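Local structure of thiamine pyrophosphokinase (1IG0) at residues I21-N26 against N233-E238; C67-A72 against L98-E103; T182-L187 against S214-C219; G252-G257 against I305-I310. The protein catalyses the transfer of pyrophosphate from ATP to thiamine, the only route to thiamine diphosphate in yeast, and works as a homodimer. One frame throughout, in Å; residues are numbered along the deposited sequence.

Overall arrangement
The centre of contact 3 lies nearest the chain's centre, about 7 Å from it, while contact 4 is wholly buried; contacts 1 and 2 are only partly buried and lie on opposite sides of the chain's centre. Contacts 1, 3 and 4 are strand pairs held by backbone hydrogen bonds, whereas contact 2 joins a turn to a loop through side chains, with one weak bond. Contacts 2, 3 and 4 all reach the same large mixed sheet, contact 3 between parallel strands and contact 4 in its antiparallel part. Contact 1 belongs to the second sheet, yet touches contact 4 where Ile237 packs on Leu306. Contact 4 also lies against the second subunit.

Contact 1: I21-N26 against N233-E238; sequences IRNKMN and NGTLIE
Asn233 crosses Arg22 at the exposed end of the pair, its CB and OD1 near NH1 and the amide plane turned 30° from the guanidinium; NH1 itself is hydrogen-bonded to Lys232 O. Gly234 comes next, with backbone angles that suit only glycine. Its carbonyl O receives Arg22 N at 2.9 Å and, weakly, Asn23 N. Thr235 turns OG1 back to Lys231 O and sets it near Asn23 CB. At Leu236 the pairing becomes regular: its N reaches Asn23 O at 2.7 Å, and its O accepts Met25 N at 3.0 Å. Strands 23-26 and 235-238 thus run parallel, the former outermost in the smaller mixed sheet. Leu236 and Lys24 lie side by side, CD2 3.5 Å from CE, the lysine's aliphatic part covering the leucine methyl. On the other face, Met25 CG stands between backbone N and carbonyl carbon (chi1 61°), and the chain bends at chi2 and chi3 before CE meets Ile237 CG2 at 3.5 Å; Met25 and Thr235 there touch strand 225-230. Glu238 N binds Met25 O at 2.7 Å, while OE2 rests 3.4 Å from Lys24 CD. A water accepts from Asn26 ND2 and donates weakly to Glu238 OE1. An alanine at Asn26 would probably leave this water without its amide donor and Lys28 N without the OD1 acceptor. Glu238 OE2 lies 4.5 Å from Lys24 NZ, beyond a salt bridge.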
# COMPACT_ATOMS: atom_id res chain seq x y z
N ILE B 21 17.20 23.13 10.28
CA ILE B 21 17.31 22.04 9.33
C ILE B 21 18.24 20.97 9.87
O ILE B 21 19.43 21.20 10.07
CB ILE B 21 17.84 22.55 7.98
CG1 ILE B 21 16.88 23.62 7.44
CG2 ILE B 21 17.99 21.40 6.99
CD1 ILE B 21 17.44 24.42 6.27
N ARG B 22 17.68 19.80 10.11
CA ARG B 22 18.45 18.70 10.64
C ARG B 22 18.98 17.74 9.59
O ARG B 22 19.87 16.94 9.86
CB ARG B 22 17.59 17.95 11.62
CG ARG B 22 18.33 16.84 12.26
CD ARG B 22 17.33 15.89 12.86
NE ARG B 22 17.93 14.76 13.58
CZ ARG B 22 17.25 13.82 14.22
NH1 ARG B 22 15.93 13.85 14.24
NH2 ARG B 22 17.89 12.82 14.80
N ASN B 23 18.38 17.79 8.40
CA ASN B 23 18.78 16.95 7.30
C ASN B 23 18.41 17.55 5.95
O ASN B 23 17.31 18.10 5.81
CB ASN B 23 18.14 15.56 7.41
CG ASN B 23 18.64 14.79 8.60
OD1 ASN B 23 19.81 14.42 8.67
ND2 ASN B 23 17.75 14.54 9.55
N LYS B 24 19.34 17.47 4.98
CA LYS B 24 19.09 17.96 3.61
C LYS B 24 19.25 16.79 2.64
O LYS B 24 20.14 15.94 2.79
CB LYS B 24 20.07 19.07 3.21
CG LYS B 24 19.74 20.42 3.81
CD LYS B 24 20.66 21.46 3.21
CE LYS B 24 20.36 22.87 3.67
NZ LYS B 24 21.14 23.91 2.92
N MET B 25 18.38 16.73 1.64
CA MET B 25 18.46 15.68 0.65
C MET B 25 17.87 16.11 -0.69
O MET B 25 16.91 16.87 -0.73
CB MET B 25 17.73 14.42 1.13
CG MET B 25 16.26 14.64 1.40
SD MET B 25 15.20 13.46 0.56
CE MET B 25 14.85 14.35 -0.96
N ASN B 26 18.45 15.62 -1.78
CA ASN B 26 17.97 15.94 -3.12
C ASN B 26 17.24 14.71 -3.64
O ASN B 26 17.74 13.59 -3.51
CB ASN B 26 19.14 16.31 -4.03
CG ASN B 26 18.69 16.94 -5.34
OD1 ASN B 26 17.96 16.32 -6.12
ND2 ASN B 26 19.11 18.17 -5.58
N ASN B 233 12.24 16.11 13.11
CA ASN B 233 12.88 17.37 13.47
C ASN B 233 13.40 18.30 12.37
O ASN B 233 14.25 19.15 12.62
CB ASN B 233 14.01 17.08 14.46
CG ASN B 233 13.49 16.49 15.76
OD1 ASN B 233 14.22 15.80 16.47
ND2 ASN B 233 12.23 16.75 16.08
N GLY B 234 12.89 18.15 11.15
CA GLY B 234 13.32 19.04 10.09
C GLY B 234 14.17 18.47 8.97
O GLY B 234 15.37 18.27 9.15
N THR B 235 13.55 18.22 7.83
CA THR B 235 14.24 17.69 6.66
C THR B 235 13.95 18.59 5.47
O THR B 235 12.79 18.89 5.18
CB THR B 235 13.78 16.25 6.32
OG1 THR B 235 14.21 15.35 7.35
CG2 THR B 235 14.36 15.81 4.99
N LEU B 236 15.00 19.01 4.78
CA LEU B 236 14.84 19.87 3.62
C LEU B 236 14.98 19.05 2.34
O LEU B 236 16.05 18.50 2.05
CB LEU B 236 15.89 20.98 3.62
CG LEU B 236 15.81 21.98 2.46
CD1 LEU B 236 14.55 22.83 2.61
CD2 LEU B 236 17.05 22.85 2.44
N ILE B 237 13.90 18.97 1.58
CA ILE B 237 13.89 18.24 0.32
C ILE B 237 14.27 19.22 -0.79
O ILE B 237 13.61 20.24 -0.98
CB ILE B 237 12.50 17.65 0.02
CG1 ILE B 237 12.11 16.68 1.14
CG2 ILE B 237 12.51 16.95 -1.33
CD1 ILE B 237 10.69 16.19 1.04
N GLU B 238 15.33 18.91 -1.52
CA GLU B 238 15.79 19.77 -2.60
C GLU B 238 15.54 19.18 -3.97
O GLU B 238 15.53 17.96 -4.15
CB GLU B 238 17.28 20.07 -2.42
CG GLU B 238 17.62 20.76 -1.11
CD GLU B 238 19.08 21.15 -1.01
OE1 GLU B 238 19.57 21.85 -1.92
OE2 GLU B 238 19.74 20.77 -0.03
O HOH W 1 20.68 19.58 -3.30

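Contact 2: C67-A72 against L98-E103; sequences CADGAA and LDSLSE
Asp69 reaches across to the loop 98-101 with its whole carboxylate. From CB, chi1 of -166° sets CG anti to the backbone N, beside the carbonyl carbon. CG stands 3.4 Å from Ser100 OG. Of the two oxygens, OD1 sits against the backbone of Leu98, 3.1 Å from its CA, with Leu98 CD2 farther off. OD2 is the acceptor of a weak hydrogen bond from Ser100 OG at 3.3 Å; a small hydroxyl suits this spot, as it can donate to the acid while staying close to the turn. OD2 also lies close to Asp97 OD2, and the side chain touches Asp126. The side chain of Asp69 lies about 8 Å from a bound thiamin. A type II' beta turn from Ala68 to Ala71 links strand 64-68 to helix 71-78, in the catalytic domain, and Asp69 takes its second position with a positive phi (44°), more usual for glycine. Gly70 occupies the third position of this turn and lets Ser100 OG come within 3.5 Å of its CA; a CB there would stand only 3.2 Å from the hydroxyl. Farther along, Ala72 is small enough for Leu101 CD1 to lie 3.6 Å from its CB, an apolar contact continued by Val105 and Tyr109 of helix 103-111. Asn73 fastens the same loop through both amide ends, ND2 to Ser100 O and OD1 to Ser102 N, with Ser102 at the N-cap, its OG weakly bonded to Lys104 N and Val105 N.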
# COMPACT_ATOMS: atom_id res chain seq x y z
N CYS B 67 18.50 -10.20 -6.14
CA CYS B 67 17.17 -10.70 -6.46
C CYS B 67 16.64 -11.49 -5.27
O CYS B 67 17.31 -12.39 -4.76
CB CYS B 67 17.22 -11.62 -7.68
SG CYS B 67 17.30 -10.76 -9.27
N ALA B 68 15.44 -11.14 -4.83
CA ALA B 68 14.81 -11.83 -3.71
C ALA B 68 14.02 -13.04 -4.20
O ALA B 68 12.90 -12.89 -4.71
CB ALA B 68 13.91 -10.88 -2.94
N ASP B 69 14.61 -14.22 -4.06
CA ASP B 69 13.99 -15.47 -4.47
C ASP B 69 13.30 -15.42 -5.83
O ASP B 69 13.96 -15.39 -6.86
CB ASP B 69 12.98 -15.92 -3.40
CG ASP B 69 12.54 -17.36 -3.57
OD1 ASP B 69 13.09 -18.05 -4.45
OD2 ASP B 69 11.63 -17.79 -2.83
N GLY B 70 11.97 -15.40 -5.82
CA GLY B 70 11.21 -15.36 -7.06
C GLY B 70 11.54 -14.21 -7.99
O GLY B 70 11.23 -14.26 -9.19
N ALA B 71 12.15 -13.16 -7.45
CA ALA B 71 12.52 -12.00 -8.25
C ALA B 71 13.40 -12.40 -9.43
O ALA B 71 13.47 -11.70 -10.43
CB ALA B 71 13.25 -10.99 -7.38
N ALA B 72 14.09 -13.53 -9.29
CA ALA B 72 14.96 -14.03 -10.34
C ALA B 72 14.12 -14.38 -11.56
O ALA B 72 14.53 -14.15 -12.70
CB ALA B 72 15.73 -15.25 -9.87
N LEU B 98 14.08 -20.38 -2.25
CA LEU B 98 14.22 -20.86 -3.63
C LEU B 98 13.17 -21.83 -4.19
O LEU B 98 13.34 -22.33 -5.30
CB LEU B 98 15.60 -21.49 -3.82
CG LEU B 98 16.79 -20.71 -3.26
CD1 LEU B 98 18.08 -21.42 -3.63
CD2 LEU B 98 16.79 -19.29 -3.80
N ASP B 99 12.10 -22.09 -3.45
CA ASP B 99 11.08 -23.01 -3.96
C ASP B 99 10.30 -22.44 -5.15
O ASP B 99 9.95 -23.17 -6.07
CB ASP B 99 10.10 -23.41 -2.85
CG ASP B 99 10.73 -24.34 -1.83
OD1 ASP B 99 11.44 -25.28 -2.24
OD2 ASP B 99 10.50 -24.14 -0.62
N SER B 100 10.05 -21.13 -5.12
CA SER B 100 9.31 -20.48 -6.20
C SER B 100 10.19 -20.27 -7.43
O SER B 100 9.70 -19.88 -8.49
CB SER B 100 8.78 -19.12 -5.73
OG SER B 100 9.84 -18.21 -5.51
N LEU B 101 11.48 -20.53 -7.27
CA LEU B 101 12.43 -20.36 -8.37
C LEU B 101 12.21 -21.38 -9.48
O LEU B 101 12.23 -22.59 -9.25
CB LEU B 101 13.86 -20.47 -7.83
CG LEU B 101 15.00 -20.10 -8.78
CD1 LEU B 101 14.85 -18.66 -9.23
CD2 LEU B 101 16.33 -20.29 -8.06
N SER B 102 11.99 -20.88 -10.69
CA SER B 102 11.78 -21.73 -11.85
C SER B 102 13.00 -22.61 -12.07
O SER B 102 14.13 -22.14 -11.99
CB SER B 102 11.54 -20.87 -13.10
OG SER B 102 11.66 -21.64 -14.28
N GLU B 103 12.78 -23.90 -12.34
CA GLU B 103 13.88 -24.81 -12.57
C GLU B 103 14.73 -24.28 -13.72
O GLU B 103 15.96 -24.33 -13.68
CB GLU B 103 13.36 -26.21 -12.90
CG GLU B 103 14.46 -27.25 -13.07
CD GLU B 103 13.92 -28.66 -13.26
OE1 GLU B 103 12.70 -28.81 -13.49
OE2 GLU B 103 14.72 -29.62 -13.20

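Contact 3: T182-L187 against S214-C219; sequences TPISLL and SYFKLC
Ile184 CD1 lies over one face of the Phe216 ring, 4.0 Å from CE2, while the branch CG2 approaches that same ring carbon at 3.9 Å. The beta-branched isoleucine thus lays two methyls against a flat ring, its side chain running alongside and pointing the same way. A single branch of Leu186, CD2, sits between the Phe216 ring, met obliquely at CD2, and Leu218 CD1 at 3.7 Å; Leu186 CG is also near Leu218 CD1, at 3.8 Å. An alanine at Phe216 would probably open a gap beside Ile184 and Leu186 and deprive Leu209 and Ile134 of the ring they pack on. These strands, 184-189 and 216-221, are the two arms of a beta-alpha-beta unit joined by helix 196-212, and pair in parallel near the centre of the chain, within the catalytic domain. Ile184 N gives to Tyr215 O at 2.9 Å, and Lys217 N to Ile184 O; farther on, Leu186 N gives to Lys217 O and Cys219 N to Leu186 O. Outward, the Tyr215 ring flanks Ile184 CD1 and sends OH to Ser135 OG. On the face of Ser185, away from Phe216, Lys217 bends at chi3 (-53°), resting CE 4.1 Å from Ser185 CB before NZ forms a salt bridge with Glu37.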
# COMPACT_ATOMS: atom_id res chain seq x y z
N THR B 182 30.24 2.80 5.71
CA THR B 182 29.97 3.52 4.47
C THR B 182 28.49 3.38 4.15
O THR B 182 27.94 2.28 4.19
CB THR B 182 30.80 2.95 3.30
OG1 THR B 182 32.19 3.10 3.58
CG2 THR B 182 30.47 3.68 2.00
N PRO B 183 27.82 4.50 3.84
CA PRO B 183 26.39 4.45 3.52
C PRO B 183 26.08 3.55 2.33
O PRO B 183 26.91 3.37 1.44
CB PRO B 183 26.06 5.91 3.22
CG PRO B 183 27.03 6.66 4.08
CD PRO B 183 28.30 5.89 3.86
N ILE B 184 24.88 2.98 2.33
CA ILE B 184 24.45 2.10 1.25
C ILE B 184 23.16 2.64 0.64
O ILE B 184 22.10 2.56 1.26
CB ILE B 184 24.19 0.66 1.74
CG1 ILE B 184 25.46 0.07 2.34
CG2 ILE B 184 23.69 -0.20 0.59
CD1 ILE B 184 25.28 -1.32 2.93
N SER B 185 23.27 3.21 -0.56
CA SER B 185 22.10 3.73 -1.25
C SER B 185 21.35 2.54 -1.83
O SER B 185 21.84 1.87 -2.74
CB SER B 185 22.52 4.69 -2.37
OG SER B 185 21.38 5.27 -2.98
N LEU B 186 20.17 2.26 -1.29
CA LEU B 186 19.37 1.12 -1.71
C LEU B 186 18.08 1.51 -2.43
O LEU B 186 17.21 2.16 -1.86
CB LEU B 186 19.05 0.26 -0.49
CG LEU B 186 18.20 -1.00 -0.64
CD1 LEU B 186 18.91 -2.01 -1.53
CD2 LEU B 186 17.93 -1.58 0.74
N LEU B 187 17.96 1.09 -3.69
CA LEU B 187 16.77 1.37 -4.49
C LEU B 187 16.07 0.03 -4.71
O LEU B 187 16.67 -0.91 -5.23
CB LEU B 187 17.17 1.99 -5.84
CG LEU B 187 16.02 2.51 -6.71
CD1 LEU B 187 15.30 3.65 -5.98
CD2 LEU B 187 16.58 3.01 -8.04
N SER B 214 21.00 2.13 10.30
CA SER B 214 20.95 3.49 9.79
C SER B 214 21.86 3.82 8.61
O SER B 214 21.65 4.83 7.94
CB SER B 214 21.24 4.49 10.92
OG SER B 214 22.55 4.32 11.43
N TYR B 215 22.85 2.98 8.33
CA TYR B 215 23.73 3.26 7.20
C TYR B 215 23.01 3.04 5.88
O TYR B 215 23.46 3.50 4.83
CB TYR B 215 25.00 2.40 7.28
CG TYR B 215 24.76 0.94 7.58
CD1 TYR B 215 24.46 0.04 6.56
CD2 TYR B 215 24.83 0.46 8.89
CE1 TYR B 215 24.23 -1.30 6.83
CE2 TYR B 215 24.60 -0.88 9.17
CZ TYR B 215 24.30 -1.76 8.14
OH TYR B 215 24.06 -3.08 8.42
N PHE B 216 21.89 2.32 5.93
CA PHE B 216 21.08 2.07 4.74
C PHE B 216 20.24 3.30 4.42
O PHE B 216 19.78 4.00 5.32
CB PHE B 216 20.11 0.90 4.95
CG PHE B 216 20.70 -0.45 4.68
CD1 PHE B 216 20.98 -1.33 5.72
CD2 PHE B 216 20.92 -0.87 3.37
CE1 PHE B 216 21.47 -2.61 5.47
CE2 PHE B 216 21.41 -2.15 3.10
CZ PHE B 216 21.69 -3.02 4.15
N LYS B 217 20.04 3.55 3.13
CA LYS B 217 19.22 4.66 2.67
C LYS B 217 18.29 4.02 1.65
O LYS B 217 18.60 3.97 0.45
CB LYS B 217 20.07 5.74 2.00
CG LYS B 217 21.21 6.27 2.86
CD LYS B 217 21.82 7.51 2.23
CE LYS B 217 22.22 7.24 0.78
NZ LYS B 217 22.52 8.50 0.05
N LEU B 218 17.16 3.52 2.13
CA LEU B 218 16.19 2.84 1.30
C LEU B 218 15.12 3.71 0.65
O LEU B 218 14.57 4.62 1.27
CB LEU B 218 15.51 1.74 2.12
CG LEU B 218 14.30 1.02 1.51
CD1 LEU B 218 14.71 0.26 0.26
CD2 LEU B 218 13.72 0.06 2.54
N CYS B 219 14.84 3.41 -0.61
CA CYS B 219 13.82 4.12 -1.36
C CYS B 219 13.16 3.17 -2.34
O CYS B 219 13.84 2.41 -3.02
CB CYS B 219 14.42 5.30 -2.13
SG CYS B 219 13.20 6.27 -3.08

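Contact 4: G252-G257 against I305-I310; sequences GLLPIG and ILNVEI
Asn307 and Gly252 face each other in an antiparallel hydrogen-bonded pair, and the amide of Asn307 fills the space a side chain would need. Asn307 CG stands between backbone N and carbonyl carbon (chi1 83°). The amide ND2 comes to rest 3.2 Å from Gly252 CA. A CB on Gly252 would lie 2.5 Å from ND2, a clash that glycine avoids. Leu254 closes the same hollow, crossing the asparagine at about a right angle with CD1 3.6 Å from ND2. On the other face Leu306 CD1 nestles over the Gly252 carbonyl and against Leu253 CD1, 3.9 Å away. Past the strand end, Pro255 centres an inverse gamma turn that brings Ile256 back, its CD1 set across Ile305 CB at 4.2 Å. Phe196 of the second subunit packs on Leu254 and Ile256, and Leu253 lies about 7 Å from a bound thiamin, its backbone bonded to the pocket residue Ser285. Leu254 N donates to Ile305 O at 2.7 Å, while Ile305 N returns to Leu254 O. With the matching pair at Gly252 and Asn307, four bonds satisfy the backbone N-H and C=O groups of these residues in a buried place, leucines and isoleucines packing round them and one polar amide filling the place beside Gly252.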
# COMPACT_ATOMS: atom_id res chain seq x y z
N GLY B 252 2.74 13.01 -0.64
CA GLY B 252 1.94 12.79 0.55
C GLY B 252 2.77 12.52 1.78
O GLY B 252 3.82 11.88 1.71
N LEU B 253 2.30 13.02 2.92
CA LEU B 253 2.98 12.82 4.19
C LEU B 253 2.21 11.68 4.86
O LEU B 253 1.08 11.87 5.31
CB LEU B 253 2.92 14.10 5.04
CG LEU B 253 3.86 15.23 4.60
CD1 LEU B 253 3.56 15.66 3.17
CD2 LEU B 253 3.71 16.41 5.55
N LEU B 254 2.84 10.51 4.94
CA LEU B 254 2.18 9.33 5.47
C LEU B 254 2.70 8.79 6.80
O LEU B 254 3.78 8.21 6.86
CB LEU B 254 2.26 8.23 4.41
CG LEU B 254 2.10 8.75 2.98
CD1 LEU B 254 2.44 7.65 1.98
CD2 LEU B 254 0.68 9.27 2.76
N PRO B 255 1.92 8.96 7.88
CA PRO B 255 2.30 8.47 9.21
C PRO B 255 1.90 7.01 9.35
O PRO B 255 1.12 6.65 10.24
CB PRO B 255 1.53 9.39 10.14
CG PRO B 255 0.23 9.55 9.40
CD PRO B 255 0.71 9.80 7.97
N ILE B 256 2.43 6.17 8.47
CA ILE B 256 2.13 4.75 8.48
C ILE B 256 2.76 4.07 9.69
O ILE B 256 3.96 4.20 9.93
CB ILE B 256 2.65 4.07 7.20
CG1 ILE B 256 2.23 4.88 5.97
CG2 ILE B 256 2.12 2.64 7.09
CD1 ILE B 256 2.81 4.38 4.66
N GLY B 257 1.96 3.35 10.47
CA GLY B 257 2.49 2.66 11.63
C GLY B 257 2.41 3.40 12.95
O GLY B 257 2.28 2.77 14.00
N ILE B 305 6.69 8.61 6.54
CA ILE B 305 6.94 8.13 5.19
C ILE B 305 6.43 9.18 4.21
O ILE B 305 5.36 9.75 4.39
CB ILE B 305 6.21 6.81 4.91
CG1 ILE B 305 6.60 5.76 5.96
CG2 ILE B 305 6.56 6.31 3.51
CD1 ILE B 305 8.09 5.46 6.02
N LEU B 306 7.21 9.43 3.16
CA LEU B 306 6.83 10.39 2.15
C LEU B 306 6.79 9.69 0.80
O LEU B 306 7.67 8.88 0.48
CB LEU B 306 7.85 11.54 2.09
CG LEU B 306 7.55 12.67 1.10
CD1 LEU B 306 6.40 13.51 1.61
CD2 LEU B 306 8.79 13.52 0.92
N ASN B 307 5.76 9.97 0.03
CA ASN B 307 5.65 9.39 -1.30
C ASN B 307 5.66 10.57 -2.25
O ASN B 307 4.97 11.57 -2.02
CB ASN B 307 4.36 8.57 -1.45
CG ASN B 307 3.16 9.43 -1.79
OD1 ASN B 307 2.82 9.60 -2.96
ND2 ASN B 307 2.51 9.97 -0.77
N VAL B 308 6.48 10.48 -3.29
CA VAL B 308 6.57 11.55 -4.27
C VAL B 308 6.20 10.97 -5.61
O VAL B 308 6.90 10.10 -6.14
CB VAL B 308 7.99 12.14 -4.33
CG1 VAL B 308 8.07 13.19 -5.43
CG2 VAL B 308 8.36 12.75 -2.99
N GLU B 309 5.09 11.43 -6.17
CA GLU B 309 4.64 10.95 -7.46
C GLU B 309 5.67 11.29 -8.52
O GLU B 309 6.17 12.41 -8.58
CB GLU B 309 3.29 11.57 -7.81
CG GLU B 309 2.84 11.28 -9.23
CD GLU B 309 1.44 11.79 -9.50
OE1 GLU B 309 1.12 12.92 -9.06
OE2 GLU B 309 0.66 11.07 -10.16
N ILE B 310 6.00 10.30 -9.34
CA ILE B 310 6.97 10.49 -10.41
C ILE B 310 6.37 10.12 -11.75
O ILE B 310 5.45 9.32 -11.84
CB ILE B 310 8.23 9.63 -10.20
CG1 ILE B 310 7.84 8.16 -10.03
CG2 ILE B 310 9.01 10.13 -8.99
CD1 ILE B 310 9.01 7.21 -9.94